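Long-range contacts in protein argonaute (Aquifex aeolicus, PDB 1YVU), which uses short single-stranded DNA guides to bind complementary RNA targets and cleave them with the help of divalent metal ions: residues Cys97-Arg102 against Asn142-Leu146; Asn8-Ile12 against Tyr152-Asp158; Lys349-Val354 against Gly384-Lys388. Residues are numbered along the deposited sequence.

Contact 1: Cys97-Arg102 against Asn142-Leu146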
loop_
_atom_site.group_PDB
_atom_site.type_symbol
_atom_site.label_atom_id
_atom_site.label_comp_id
_atom_site.label_asym_id
_atom_site.label_seq_id
_atom_site.Cartn_x
_atom_site.Cartn_y
_atom_site.Cartn_z
ATOM N N CYS A 97 -19.139 -2.655 -15.819
ATOM C CA CYS A 97 -19.656 -3.849 -15.145
ATOM C C CYS A 97 -19.694 -3.649 -13.630
ATOM O O CYS A 97 -20.716 -3.907 -12.976
ATOM C CB CYS A 97 -18.824 -5.069 -15.546
ATOM S SG CYS A 97 -19.341 -6.576 -14.754
ATOM N N GLN A 98 -18.603 -3.092 -13.110
ATOM C CA GLN A 98 -18.474 -2.793 -11.695
ATOM C C GLN A 98 -19.479 -1.732 -11.241
ATOM O O GLN A 98 -20.258 -1.965 -10.318
ATOM C CB GLN A 98 -17.075 -2.314 -11.462
ATOM C CG GLN A 98 -16.712 -2.069 -10.044
ATOM C CD GLN A 98 -15.488 -1.233 -10.033
ATOM O OE1 GLN A 98 -15.586 0.025 -10.004
ATOM N NE2 GLN A 98 -14.323 -1.886 -10.227
ATOM N N GLU A 99 -19.506 -0.619 -11.971
ATOM C CA GLU A 99 -20.385 0.504 -11.693
ATOM C C GLU A 99 -21.801 0.027 -11.561
ATOM O O GLU A 99 -22.404 0.205 -10.494
ATOM C CB GLU A 99 -20.303 1.555 -12.773
ATOM C CG GLU A 99 -18.957 2.185 -12.835
ATOM C CD GLU A 99 -18.903 3.359 -13.770
ATOM O OE1 GLU A 99 -19.883 3.605 -14.500
ATOM O OE2 GLU A 99 -17.888 4.085 -13.750
ATOM N N LEU A 100 -22.243 -0.755 -12.553
ATOM C CA LEU A 100 -23.602 -1.297 -12.554
ATOM C C LEU A 100 -23.789 -2.368 -11.448
ATOM O O LEU A 100 -24.695 -2.238 -10.628
ATOM C CB LEU A 100 -23.962 -1.841 -13.945
ATOM C CG LEU A 100 -25.468 -2.052 -14.148
ATOM C CD1 LEU A 100 -26.058 -0.768 -14.640
ATOM C CD2 LEU A 100 -25.787 -3.210 -15.115
ATOM N N PHE A 101 -22.866 -3.331 -11.347
ATOM C CA PHE A 101 -22.946 -4.383 -10.323
ATOM C C PHE A 101 -23.094 -3.829 -8.898
ATOM O O PHE A 101 -23.976 -4.264 -8.156
ATOM C CB PHE A 101 -21.717 -5.312 -10.398
ATOM C CG PHE A 101 -21.745 -6.486 -9.409
ATOM C CD1 PHE A 101 -22.660 -7.563 -9.565
ATOM C CD2 PHE A 101 -20.854 -6.523 -8.320
ATOM C CE1 PHE A 101 -22.681 -8.664 -8.637
ATOM C CE2 PHE A 101 -20.869 -7.618 -7.385
ATOM C CZ PHE A 101 -21.785 -8.685 -7.549
ATOM N N ARG A 102 -22.244 -2.857 -8.550
ATOM C CA ARG A 102 -22.221 -2.227 -7.225
ATOM C C ARG A 102 -23.545 -1.620 -6.796
ATOM O O ARG A 102 -24.019 -1.829 -5.681
ATOM C CB ARG A 102 -21.151 -1.147 -7.177
ATOM C CG ARG A 102 -19.749 -1.672 -7.008
ATOM C CD ARG A 102 -18.789 -0.524 -6.776
ATOM N NE ARG A 102 -17.456 -1.019 -6.431
ATOM C CZ ARG A 102 -16.324 -0.327 -6.573
ATOM N NH1 ARG A 102 -16.343 0.914 -7.058
ATOM N NH2 ARG A 102 -15.160 -0.895 -6.267
ATOM N N ASN A 142 -15.328 -5.457 -0.016
ATOM C CA ASN A 142 -14.934 -4.720 -1.203
ATOM C C ASN A 142 -14.961 -5.620 -2.448
ATOM O O ASN A 142 -14.411 -6.730 -2.442
ATOM C CB ASN A 142 -13.549 -4.091 -0.995
ATOM C CG ASN A 142 -13.578 -2.859 -0.055
ATOM O OD1 ASN A 142 -14.541 -2.609 0.691
ATOM N ND2 ASN A 142 -12.504 -2.082 -0.107
ATOM N N GLU A 143 -15.712 -5.173 -3.460
ATOM C CA GLU A 143 -15.859 -5.870 -4.754
ATOM C C GLU A 143 -15.359 -4.973 -5.877
ATOM O O GLU A 143 -15.688 -3.782 -5.946
ATOM C CB GLU A 143 -17.325 -6.192 -5.117
ATOM C CG GLU A 143 -18.200 -6.816 -4.060
ATOM C CD GLU A 143 -18.699 -5.812 -3.048
ATOM O OE1 GLU A 143 -18.699 -4.593 -3.333
ATOM O OE2 GLU A 143 -19.099 -6.251 -1.953
ATOM N N LYS A 144 -14.581 -5.559 -6.767
ATOM C CA LYS A 144 -14.076 -4.856 -7.930
ATOM C C LYS A 144 -14.176 -5.846 -9.093
ATOM O O LYS A 144 -14.019 -7.057 -8.897
ATOM C CB LYS A 144 -12.642 -4.383 -7.695
ATOM C CG LYS A 144 -12.572 -2.988 -7.137
ATOM C CD LYS A 144 -11.266 -2.722 -6.453
ATOM C CE LYS A 144 -11.286 -1.341 -5.828
ATOM N NZ LYS A 144 -10.308 -1.257 -4.695
ATOM N N VAL A 145 -14.565 -5.358 -10.268
ATOM C CA VAL A 145 -14.667 -6.214 -11.443
ATOM C C VAL A 145 -13.421 -6.064 -12.300
ATOM O O VAL A 145 -13.100 -4.971 -12.746
ATOM C CB VAL A 145 -15.943 -5.934 -12.262
ATOM C CG1 VAL A 145 -15.905 -6.674 -13.586
ATOM C CG2 VAL A 145 -17.178 -6.369 -11.452
ATOM N N LEU A 146 -12.696 -7.171 -12.442
ATOM C CA LEU A 146 -11.467 -7.264 -13.239
ATOM C C LEU A 146 -11.744 -8.042 -14.517
ATOM O O LEU A 146 -12.854 -8.519 -14.714
ATOM C CB LEU A 146 -10.333 -7.934 -12.447
ATOM C CG LEU A 146 -9.963 -7.484 -11.025
ATOM C CD1 LEU A 146 -8.574 -7.958 -10.746
ATOM C CD2 LEU A 146 -10.048 -5.958 -10.832
#
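Helix segment Cys97-Arg102 crosses strand segment Asn142-Leu146 with their N-to-C directions at 145°, so the two run roughly antiparallel, and their axes approach to 7.7 Å. The gap widens along the helix: Gln98 CA lies 5.1 Å from Val145 CA, whereas Arg102 CA and Glu143 CA are 7.7 Å apart. At the close end Val145 points toward the helix and is the most heavily covered residue of the contact. Val145 CG1 meets Cys97 SG at 3.6 Å, and Val145 CB stands 3.9 Å from Gln98 CB. This is helix-on-sheet packing, in which helix 94-107 of the N-terminal domain covers a face of the antiparallel sheet that linker L1 helps to build; Phe101 also reaches Leu155 and Ile12 on the next two strands and meets Trp303 edge-to-face. Within the contact, Phe101 CE2 touches Glu143 CG at 4.3 Å, at the ring edge. At the wide end the long side chain of Arg102 spans the gap: Arg102 NH2 donates to Glu143 O at 3.0 Å (154° at the hydrogen), supplemented by a weak bond from Arg102 NE to Glu143 O at 3.3 Å. The Glu143 carboxylate turns elsewhere, to a salt bridge with Lys111 and a hydrogen bond with Tyr294.

Contact 2: Asn8-Ile12 against Tyr152-Asp158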
loop_
_atom_site.group_PDB
_atom_site.type_symbol
_atom_site.label_atom_id
_atom_site.label_comp_id
_atom_site.label_asym_id
_atom_site.label_seq_id
_atom_site.Cartn_x
_atom_site.Cartn_y
_atom_site.Cartn_z
ATOM N N ASN A 8 -9.706 -15.264 -5.156
ATOM C CA ASN A 8 -10.932 -14.463 -4.931
ATOM C C ASN A 8 -11.587 -14.039 -6.224
ATOM O O ASN A 8 -12.257 -12.988 -6.248
ATOM C CB ASN A 8 -10.561 -13.097 -4.337
ATOM C CG ASN A 8 -10.016 -13.164 -2.978
ATOM O OD1 ASN A 8 -10.754 -13.086 -2.003
ATOM N ND2 ASN A 8 -8.707 -13.232 -2.888
ATOM N N LEU A 9 -11.294 -14.734 -7.320
ATOM C CA LEU A 9 -11.828 -14.363 -8.635
ATOM C C LEU A 9 -12.863 -15.319 -9.147
ATOM O O LEU A 9 -12.636 -16.507 -9.146
ATOM C CB LEU A 9 -10.690 -14.228 -9.641
ATOM C CG LEU A 9 -9.560 -13.272 -9.241
ATOM C CD1 LEU A 9 -8.301 -13.560 -9.990
ATOM C CD2 LEU A 9 -10.000 -11.869 -9.430
ATOM N N TYR A 10 -14.019 -14.797 -9.534
ATOM C CA TYR A 10 -15.113 -15.617 -10.034
ATOM C C TYR A 10 -15.689 -14.995 -11.295
ATOM O O TYR A 10 -16.044 -13.806 -11.270
ATOM C CB TYR A 10 -16.245 -15.642 -9.010
ATOM C CG TYR A 10 -15.858 -16.062 -7.628
ATOM C CD1 TYR A 10 -15.407 -15.111 -6.678
ATOM C CD2 TYR A 10 -15.884 -17.418 -7.269
ATOM C CE1 TYR A 10 -14.964 -15.529 -5.386
ATOM C CE2 TYR A 10 -15.467 -17.846 -5.993
ATOM C CZ TYR A 10 -14.993 -16.903 -5.059
ATOM O OH TYR A 10 -14.494 -17.347 -3.855
ATOM N N ARG A 11 -15.899 -15.815 -12.342
ATOM C CA ARG A 11 -16.469 -15.353 -13.619
ATOM C C ARG A 11 -17.832 -14.795 -13.363
ATOM O O ARG A 11 -18.646 -15.434 -12.735
ATOM C CB ARG A 11 -16.581 -16.460 -14.668
ATOM C CG ARG A 11 -15.250 -16.850 -15.240
ATOM C CD ARG A 11 -15.313 -17.686 -16.517
ATOM N NE ARG A 11 -13.961 -17.851 -17.080
ATOM C CZ ARG A 11 -13.572 -18.825 -17.905
ATOM N NH1 ARG A 11 -14.430 -19.760 -18.300
ATOM N NH2 ARG A 11 -12.304 -18.871 -18.317
ATOM N N ILE A 12 -17.976 -13.518 -13.680
ATOM C CA ILE A 12 -19.228 -12.810 -13.523
ATOM C C ILE A 12 -19.828 -12.545 -14.915
ATOM O O ILE A 12 -19.112 -12.334 -15.899
ATOM C CB ILE A 12 -19.066 -11.525 -12.622
ATOM C CG1 ILE A 12 -20.412 -10.867 -12.380
ATOM C CG2 ILE A 12 -18.074 -10.522 -13.207
ATOM C CD1 ILE A 12 -20.381 -9.872 -11.296
ATOM N N TYR A 152 -12.861 -12.723 -20.001
ATOM C CA TYR A 152 -14.047 -12.801 -19.130
ATOM C C TYR A 152 -13.870 -11.850 -17.955
ATOM O O TYR A 152 -12.739 -11.598 -17.513
ATOM C CB TYR A 152 -14.268 -14.227 -18.591
ATOM C CG TYR A 152 -14.237 -15.304 -19.657
ATOM C CD1 TYR A 152 -15.428 -15.769 -20.279
ATOM C CD2 TYR A 152 -13.006 -15.801 -20.140
ATOM C CE1 TYR A 152 -15.379 -16.708 -21.397
ATOM C CE2 TYR A 152 -12.945 -16.730 -21.243
ATOM C CZ TYR A 152 -14.124 -17.174 -21.869
ATOM O OH TYR A 152 -14.017 -18.025 -22.963
ATOM N N PHE A 153 -14.985 -11.287 -17.485
ATOM C CA PHE A 153 -14.959 -10.389 -16.330
ATOM C C PHE A 153 -14.949 -11.209 -15.049
ATOM O O PHE A 153 -15.615 -12.246 -14.956
ATOM C CB PHE A 153 -16.147 -9.431 -16.338
ATOM C CG PHE A 153 -16.107 -8.412 -17.457
ATOM C CD1 PHE A 153 -17.300 -7.832 -17.937
ATOM C CD2 PHE A 153 -14.883 -8.009 -18.033
ATOM C CE1 PHE A 153 -17.275 -6.871 -18.969
ATOM C CE2 PHE A 153 -14.852 -7.051 -19.062
ATOM C CZ PHE A 153 -16.053 -6.482 -19.530
ATOM N N LEU A 154 -14.096 -10.823 -14.111
ATOM C CA LEU A 154 -13.998 -11.546 -12.849
ATOM C C LEU A 154 -14.460 -10.693 -11.684
ATOM O O LEU A 154 -14.135 -9.501 -11.608
ATOM C CB LEU A 154 -12.556 -11.978 -12.587
ATOM C CG LEU A 154 -11.873 -12.728 -13.723
ATOM C CD1 LEU A 154 -10.413 -12.951 -13.463
ATOM C CD2 LEU A 154 -12.630 -14.034 -13.969
ATOM N N LEU A 155 -15.273 -11.263 -10.801
ATOM C CA LEU A 155 -15.650 -10.497 -9.650
ATOM C C LEU A 155 -14.621 -10.844 -8.622
ATOM O O LEU A 155 -14.390 -12.017 -8.302
ATOM C CB LEU A 155 -17.045 -10.793 -9.128
ATOM C CG LEU A 155 -17.421 -10.001 -7.861
ATOM C CD1 LEU A 155 -17.488 -8.495 -8.103
ATOM C CD2 LEU A 155 -18.733 -10.495 -7.356
ATOM N N HIS A 156 -13.861 -9.807 -8.305
ATOM C CA HIS A 156 -12.849 -9.868 -7.288
ATOM C C HIS A 156 -13.636 -9.488 -6.034
ATOM O O HIS A 156 -14.169 -8.365 -5.939
ATOM C CB HIS A 156 -11.750 -8.850 -7.566
ATOM C CG HIS A 156 -10.844 -8.600 -6.406
ATOM N ND1 HIS A 156 -10.790 -9.436 -5.311
ATOM C CD2 HIS A 156 -10.012 -7.567 -6.135
ATOM C CE1 HIS A 156 -9.975 -8.924 -4.404
ATOM N NE2 HIS A 156 -9.488 -7.793 -4.882
ATOM N N LEU A 157 -13.723 -10.449 -5.111
ATOM C CA LEU A 157 -14.435 -10.249 -3.861
ATOM C C LEU A 157 -13.619 -10.635 -2.635
ATOM O O LEU A 157 -13.105 -11.748 -2.531
ATOM C CB LEU A 157 -15.762 -11.000 -3.906
ATOM C CG LEU A 157 -16.728 -11.104 -2.721
ATOM C CD1 LEU A 157 -16.986 -9.797 -2.017
ATOM C CD2 LEU A 157 -18.013 -11.637 -3.278
ATOM N N ASP A 158 -13.537 -9.702 -1.698
ATOM C CA ASP A 158 -12.797 -9.924 -0.473
ATOM C C ASP A 158 -13.597 -9.448 0.734
ATOM O O ASP A 158 -14.621 -8.762 0.598
ATOM C CB ASP A 158 -11.443 -9.190 -0.529
ATOM C CG ASP A 158 -10.314 -9.947 0.181
ATOM O OD1 ASP A 158 -10.568 -10.684 1.169
ATOM O OD2 ASP A 158 -9.159 -9.791 -0.272
#
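Four backbone hydrogen bonds join Asn8-Ile12 to Tyr152-Asp158, and their pattern fixes the antiparallel register. Tyr10 and Leu155 form a hydrogen-bonded pair in which both groups of each residue are used: Tyr10 N donates to Leu155 O at 3.1 Å, and Leu155 N returns a bond to Tyr10 O at 2.7 Å, nearly straight at 174°. Beyond this pair, Leu157 N gives to Asn8 O (3.1 Å) and Ile12 N to Phe153 O (3.0 Å). Leu9 with His156 and Arg11 with Leu154 are the non-hydrogen-bonded pairs, where CA-H groups approach the same carbonyls, as in Arg11 CA to Phe153 O at 3.5 Å.

Several polar side chains find partners outside the two segments: Tyr10 OH bonds to Glu309, His156 NE2 to the carbonyl of Asn602, and Asp158 forms a salt bridge with Arg605. Arg11 lays its guanidinium flat on Tyr152, with planes at 22° and Arg11 CZ 3.9 Å from the Tyr152 ring centroid, a cation-pi stack, and also makes long, weak ion pairs with Glu150 and Glu310. On the opposite face Ile12 CG2 packs against Phe153 CB at 3.8 Å, and Ile12 CD1 against Leu155 CB at 4.1 Å, beneath Phe101 of helix 94-107. Such a ladder is typical of a twisted antiparallel beta-sheet; here it inserts an N-terminal-domain strand beside one of linker L1.

Contact 3: Lys349-Val354 against Gly384-Lys388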
loop_
_atom_site.group_PDB
_atom_site.type_symbol
_atom_site.label_atom_id
_atom_site.label_comp_id
_atom_site.label_asym_id
_atom_site.label_seq_id
_atom_site.Cartn_x
_atom_site.Cartn_y
_atom_site.Cartn_z
ATOM N N LYS A 349 34.025 -1.052 1.879
ATOM C CA LYS A 349 34.756 -0.391 2.957
ATOM C C LYS A 349 35.389 -1.456 3.859
ATOM O O LYS A 349 34.709 -2.077 4.681
ATOM C CB LYS A 349 33.846 0.569 3.741
ATOM C CG LYS A 349 34.635 1.700 4.394
ATOM C CD LYS A 349 33.775 2.691 5.133
ATOM C CE LYS A 349 34.661 3.690 5.856
ATOM N NZ LYS A 349 33.870 4.778 6.521
ATOM N N ASP A 350 36.697 -1.672 3.663
ATOM C CA ASP A 350 37.479 -2.664 4.413
ATOM C C ASP A 350 37.503 -2.491 5.936
ATOM O O ASP A 350 37.507 -3.479 6.660
ATOM C CB ASP A 350 38.911 -2.874 3.824
ATOM C CG ASP A 350 39.570 -1.584 3.269
ATOM O OD1 ASP A 350 39.517 -0.524 3.938
ATOM O OD2 ASP A 350 40.182 -1.646 2.165
ATOM N N VAL A 351 37.416 -1.240 6.393
ATOM C CA VAL A 351 37.412 -0.863 7.814
ATOM C C VAL A 351 36.150 -0.058 8.134
ATOM O O VAL A 351 35.840 0.902 7.426
ATOM C CB VAL A 351 38.664 0.007 8.121
ATOM C CG1 VAL A 351 38.520 0.836 9.413
ATOM C CG2 VAL A 351 39.876 -0.884 8.215
ATOM N N LEU A 352 35.481 -0.374 9.244
ATOM C CA LEU A 352 34.239 0.334 9.638
ATOM C C LEU A 352 34.174 0.980 11.046
ATOM O O LEU A 352 34.754 0.462 12.002
ATOM C CB LEU A 352 33.049 -0.617 9.494
ATOM C CG LEU A 352 32.119 -0.666 8.291
ATOM C CD1 LEU A 352 32.809 -0.616 6.978
ATOM C CD2 LEU A 352 31.398 -1.948 8.417
ATOM N N SER A 353 33.441 2.092 11.163
ATOM C CA SER A 353 33.266 2.793 12.442
ATOM C C SER A 353 31.843 2.532 12.935
ATOM O O SER A 353 30.877 2.948 12.295
ATOM C CB SER A 353 33.556 4.299 12.306
ATOM O OG SER A 353 32.799 4.894 11.268
ATOM N N VAL A 354 31.737 1.784 14.038
ATOM C CA VAL A 354 30.459 1.368 14.634
ATOM C C VAL A 354 30.200 1.924 16.035
ATOM O O VAL A 354 31.130 2.027 16.827
ATOM C CB VAL A 354 30.423 -0.207 14.739
ATOM C CG1 VAL A 354 29.113 -0.724 15.326
ATOM C CG2 VAL A 354 30.633 -0.826 13.376
ATOM N N GLY A 384 37.142 -10.171 5.741
ATOM C CA GLY A 384 37.765 -8.961 5.228
ATOM C C GLY A 384 37.369 -7.623 5.790
ATOM O O GLY A 384 38.117 -6.636 5.639
ATOM N N ILE A 385 36.180 -7.560 6.388
ATOM C CA ILE A 385 35.697 -6.316 6.977
ATOM C C ILE A 385 35.954 -6.317 8.471
ATOM O O ILE A 385 35.574 -7.230 9.195
ATOM C CB ILE A 385 34.202 -6.037 6.684
ATOM C CG1 ILE A 385 33.929 -6.153 5.189
ATOM C CG2 ILE A 385 33.816 -4.617 7.179
ATOM C CD1 ILE A 385 33.445 -7.493 4.764
ATOM N N LYS A 386 36.609 -5.253 8.904
ATOM C CA LYS A 386 36.966 -5.064 10.292
ATOM C C LYS A 386 36.139 -3.949 10.953
ATOM O O LYS A 386 36.098 -2.804 10.451
ATOM C CB LYS A 386 38.478 -4.756 10.371
ATOM C CG LYS A 386 39.361 -5.795 9.671
ATOM C CD LYS A 386 40.556 -5.154 9.015
ATOM C CE LYS A 386 41.177 -6.082 7.979
ATOM N NZ LYS A 386 42.277 -5.372 7.255
ATOM N N LEU A 387 35.406 -4.306 12.015
ATOM C CA LEU A 387 34.655 -3.300 12.772
ATOM C C LEU A 387 35.596 -2.740 13.823
ATOM O O LEU A 387 36.366 -3.475 14.457
ATOM C CB LEU A 387 33.452 -3.869 13.511
ATOM C CG LEU A 387 32.364 -4.683 12.842
ATOM C CD1 LEU A 387 31.150 -4.583 13.750
ATOM C CD2 LEU A 387 32.051 -4.163 11.487
ATOM N N LYS A 388 35.576 -1.417 13.923
ATOM C CA LYS A 388 36.367 -0.666 14.878
ATOM C C LYS A 388 35.344 0.123 15.686
ATOM O O LYS A 388 34.707 1.051 15.160
ATOM C CB LYS A 388 37.334 0.277 14.156
ATOM C CG LYS A 388 38.463 -0.436 13.454
ATOM C CD LYS A 388 39.516 0.522 12.942
ATOM C CE LYS A 388 40.772 -0.242 12.541
ATOM N NZ LYS A 388 41.729 0.642 11.840
#
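Leu352 lays its side chain over Leu387 of the neighbouring strand and Ile385 in the loop just before it: Leu352 CD2 lies 3.8 Å from both Ile385 CG2 and Leu387 CD2. Further along, Val354 CG2 meets Leu387 CD1, also at 3.8 Å, and these buried groups form one apolar face. Leu387 continues onto Ile377 and Leu380 of helix 368-381, which covers that face. On the other side of the sheet Val351 and Lys386 pair, and the aliphatic part of Lys388 reaches back, Val351 CG1 to Lys388 CD being 3.7 Å.

The backbone evidence is that of a parallel pair. The strand axes come within 4.7 Å at 35°, and the bonds zigzag between the chains: Lys386 N to Asp350 O (3.0 Å), Leu352 N to Lys386 O (2.8 Å), Lys388 N to Leu352 O (2.8 Å) and Val354 N to Lys388 O (3.3 Å). Leu352, Lys386 and Lys388 thus each use both N and O across this interface. Gly384, two residues before the strand, has phi 93° and psi -22°, where a CB would clash with the preceding carbonyl oxygen. Lys349 turns to a salt bridge with Asp418, next to strand 419-424 on the far side of strand 351-360. Two parallel strands joined through an intervening helix make a beta-alpha-beta crossover, here an edge of the parallel sheet of the Rossmann-like Mid domain.

How the contacts relate
From the N terminus, Asn8-Ile12 opens the wide loop that contact 2 closes at Tyr152-Asp158, 140 residues on. Contact 1 is nested within it, since Cys97-Arg102 and Asn142-Leu146 both fall inside. The two touch, with centres 9 Å apart: strands 134-147 and 153-165 are sheet neighbours, joined for example by a probable hydrogen bond between Leu146 O and Leu154 N at 2.7 Å. Together they tie the N-terminal domain to linker L1 within the PAZ lobe. Contact 3 follows in series, a 30-residue closure inside the Mid domain of the PIWI lobe. Its centre lies 57 Å from that of contact 1 and 54 Å from that of contact 2, across the chain's centre.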